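Local atomic coordinates of plexin-A4 (Homo sapiens, PDB entry 4E74), a protein that acts as a cell-surface receptor for semaphorins, its cytoplasmic part including a ubiquitin-like domain that probably binds Rho-family GTPases. Residues A[64-68]-A[77-81]. Residue numbers count along the deposited sequence, not the author numbering.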
ATOM      1  N   ASP A  64      -8.087   4.649   8.000  1.00 21.31           N
ATOM      2  CA  ASP A  64      -9.168   3.883   8.574  1.00 22.22           C
ATOM      3  C   ASP A  64      -8.882   3.369   9.979  1.00 19.47           C
ATOM      4  O   ASP A  64      -9.677   2.621  10.531  1.00 18.99           O
ATOM      5  CB  ASP A  64      -9.507   2.689   7.657  1.00 26.06           C
ATOM      6  CG  ASP A  64     -10.041   3.126   6.284  1.00 30.01           C
ATOM      7  OD1 ASP A  64     -10.567   4.270   6.131  1.00 34.17           O
ATOM      8  OD2 ASP A  64      -9.911   2.317   5.343  1.00 34.64           O
ATOM      9  N   MET A  65      -7.730   3.773  10.549  1.00 16.59           N
ATOM     10  CA  MET A  65      -7.235   3.297  11.851  0.70 16.78           C
ATOM     11  C   MET A  65      -6.922   4.539  12.700  1.00 15.25           C
ATOM     12  O   MET A  65      -6.661   5.601  12.148  1.00 15.78           O
ATOM     13  CB  MET A  65      -5.908   2.528  11.670  0.70 18.63           C
ATOM     14  CG  MET A  65      -5.949   1.331  10.729  0.70 20.59           C
ATOM     15  SD  MET A  65      -7.172   0.111  11.208  0.70 23.65           S
ATOM     16  CE  MET A  65      -6.420  -0.497  12.675  0.70 20.81           C
ATOM     17  N   ASP A  66      -6.918   4.361  14.002  1.00 14.92           N
ATOM     18  CA  ASP A  66      -6.459   5.405  14.954  1.00 13.90           C
ATOM     19  C   ASP A  66      -5.300   4.870  15.799  1.00 13.35           C
ATOM     20  O   ASP A  66      -5.239   3.695  16.164  1.00 13.85           O
ATOM     21  CB  ASP A  66      -7.623   5.856  15.876  1.00 14.49           C
ATOM     22  CG  ASP A  66      -8.445   6.946  15.290  1.00 14.75           C
ATOM     23  OD1 ASP A  66      -7.910   7.978  14.785  1.00 14.86           O
ATOM     24  OD2 ASP A  66      -9.723   6.795  15.360  1.00 15.88           O
ATOM     25  N   LEU A  67      -4.373   5.778  16.172  1.00 12.07           N
ATOM     26  CA  LEU A  67      -3.283   5.458  17.045  1.00 13.01           C
ATOM     27  C   LEU A  67      -3.685   5.594  18.504  1.00 13.41           C
ATOM     28  O   LEU A  67      -4.114   6.670  18.923  1.00 14.12           O
ATOM     29  CB  LEU A  67      -2.093   6.402  16.776  1.00 13.32           C
ATOM     30  CG  LEU A  67      -0.778   6.120  17.519  1.00 14.17           C
ATOM     31  CD1 LEU A  67      -0.194   4.718  17.241  1.00 15.53           C
ATOM     32  CD2 LEU A  67       0.227   7.225  17.201  1.00 15.46           C
ATOM     33  N   GLU A  68      -3.521   4.529  19.265  1.00 13.45           N
ATOM     34  CA  GLU A  68      -3.873   4.542  20.699  1.00 13.88           C
ATOM     35  C   GLU A  68      -2.614   4.475  21.539  1.00 14.13           C
ATOM     36  O   GLU A  68      -1.856   3.496  21.475  1.00 13.79           O
ATOM     37  CB  GLU A  68      -4.764   3.371  21.035  1.00 14.36           C
ATOM     38  CG  GLU A  68      -5.344   3.347  22.458  1.00 14.37           C
ATOM     39  CD  GLU A  68      -6.150   2.109  22.709  1.00 15.35           C
ATOM     40  OE1 GLU A  68      -5.610   0.981  22.579  1.00 15.75           O
ATOM     41  OE2 GLU A  68      -7.331   2.281  23.130  1.00 15.21           O
ATOM     42  N   MET A  77      -5.151   6.706  25.233  1.00 17.65           N
ATOM     43  CA  MET A  77      -5.476   7.951  24.591  1.00 18.71           C
ATOM     44  C   MET A  77      -5.378   7.843  23.060  1.00 17.06           C
ATOM     45  O   MET A  77      -4.369   7.361  22.529  1.00 16.11           O
ATOM     46  CB  MET A  77      -4.536   9.068  25.122  1.00 22.66           C
ATOM     47  CG  MET A  77      -4.612   9.288  26.653  1.00 30.35           C
ATOM     48  SD  MET A  77      -3.690  10.761  27.100  1.00 40.81           S
ATOM     49  CE  MET A  77      -3.456  11.521  25.484  1.00 32.32           C
ATOM     50  N   ILE A  78      -6.370   8.360  22.355  1.00 15.97           N
ATOM     51  CA  ILE A  78      -6.317   8.409  20.884  1.00 14.77           C
ATOM     52  C   ILE A  78      -5.611   9.668  20.390  1.00 14.87           C
ATOM     53  O   ILE A  78      -5.949  10.793  20.761  1.00 14.89           O
ATOM     54  CB  ILE A  78      -7.722   8.276  20.256  1.00 15.87           C
ATOM     55  CG1 ILE A  78      -8.365   6.919  20.642  1.00 17.19           C
ATOM     56  CG2 ILE A  78      -7.645   8.476  18.748  1.00 15.88           C
ATOM     57  CD1 ILE A  78      -7.657   5.661  20.125  1.00 16.71           C
ATOM     58  N   LEU A  79      -4.551   9.473  19.601  1.00 13.64           N
ATOM     59  CA  LEU A  79      -3.782  10.537  19.000  1.00 13.76           C
ATOM     60  C   LEU A  79      -4.125  10.617  17.532  1.00 13.94           C
ATOM     61  O   LEU A  79      -4.381   9.577  16.888  1.00 14.01           O
ATOM     62  CB  LEU A  79      -2.274  10.232  19.205  1.00 12.46           C
ATOM     63  CG  LEU A  79      -1.780   9.852  20.599  1.00 14.13           C
ATOM     64  CD1 LEU A  79      -0.253   9.696  20.595  1.00 14.81           C
ATOM     65  CD2 LEU A  79      -2.237  10.914  21.629  1.00 13.95           C
ATOM     66  N   GLN A  80      -4.195  11.833  16.996  1.00 13.83           N
ATOM     67  CA  GLN A  80      -4.529  12.060  15.621  1.00 13.88           C
ATOM     68  C   GLN A  80      -3.967  13.373  15.109  1.00 14.65           C
ATOM     69  O   GLN A  80      -3.443  14.168  15.885  1.00 14.35           O
ATOM     70  CB  GLN A  80      -6.066  12.002  15.406  1.00 15.83           C
ATOM     71  CG  GLN A  80      -6.822  13.046  16.197  1.00 15.48           C
ATOM     72  CD  GLN A  80      -8.341  12.942  15.994  1.00 16.30           C
ATOM     73  OE1 GLN A  80      -8.842  12.882  14.844  1.00 17.40           O
ATOM     74  NE2 GLN A  80      -9.069  13.031  17.081  1.00 15.54           N
ATOM     75  N   ASP A  81      -4.043  13.580  13.815  1.00 15.97           N
ATOM     76  CA  ASP A  81      -3.457  14.776  13.163  1.00 16.30           C
ATOM     77  C   ASP A  81      -4.091  16.097  13.690  1.00 17.27           C
ATOM     78  O   ASP A  81      -3.398  17.093  13.853  1.00 17.31           O
ATOM     79  CB  ASP A  81      -3.657  14.757  11.661  1.00 16.56           C
ATOM     80  CG  ASP A  81      -2.748  13.762  10.910  1.00 17.76           C
ATOM     81  OD1 ASP A  81      -1.797  13.204  11.496  1.00 16.05           O
ATOM     82  OD2 ASP A  81      -3.025  13.581   9.703  1.00 19.59           O
TER
HETATM   83  O   HOH W   1      -5.215   8.362  14.647  1.00 14.98           O
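Strands 65-68 and 77-79 run antiparallel but splay, their directions 125° apart and their axes 4.8 Å apart at closest approach. Glu68 and Ile78 form a non-hydrogen-bonded pair, CA to CA 4.6 Å. One step on, Leu79 N donates a nearly straight hydrogen bond to Leu67 O (2.9 Å); CA-H...O contacts, Ile78 CA to Leu67 O and Glu68 CA to Met77 O, each 3.4 Å, add to it. Beyond this point the strands part, and water 1 fills the gap: it accepts from Leu67 N (3.1 Å) and donates to Leu79 O (2.7 Å), standing in for the direct bond. It also donates to Asp66 OD1 (2.7 Å), so the carboxylate of Asp66, a ready acceptor, holds the bridging water in place. The two strands form a β-hairpin at one edge of the mixed sheet, in a domain of the ubiquitin superfamily; strand 108-113 lies along the other side of 65-70. On the inner face, branched Leu67 meets Leu79 (CD2 to CD1 4.2 Å) and packs on Ile39, Val42 and Ile46 of helix 39-50, apolar bulk suited to the core between helix and sheet. The opposite face is more open: β-branched Ile78, at home in a strand, lays CD1 on Glu68 CB (3.8 Å), and the aliphatic stem of Glu68 gives it an apolar surface while its carboxylate forms a salt bridge with Arg70; Ile78 CG2 touches Asp66 CG at 3.9 Å.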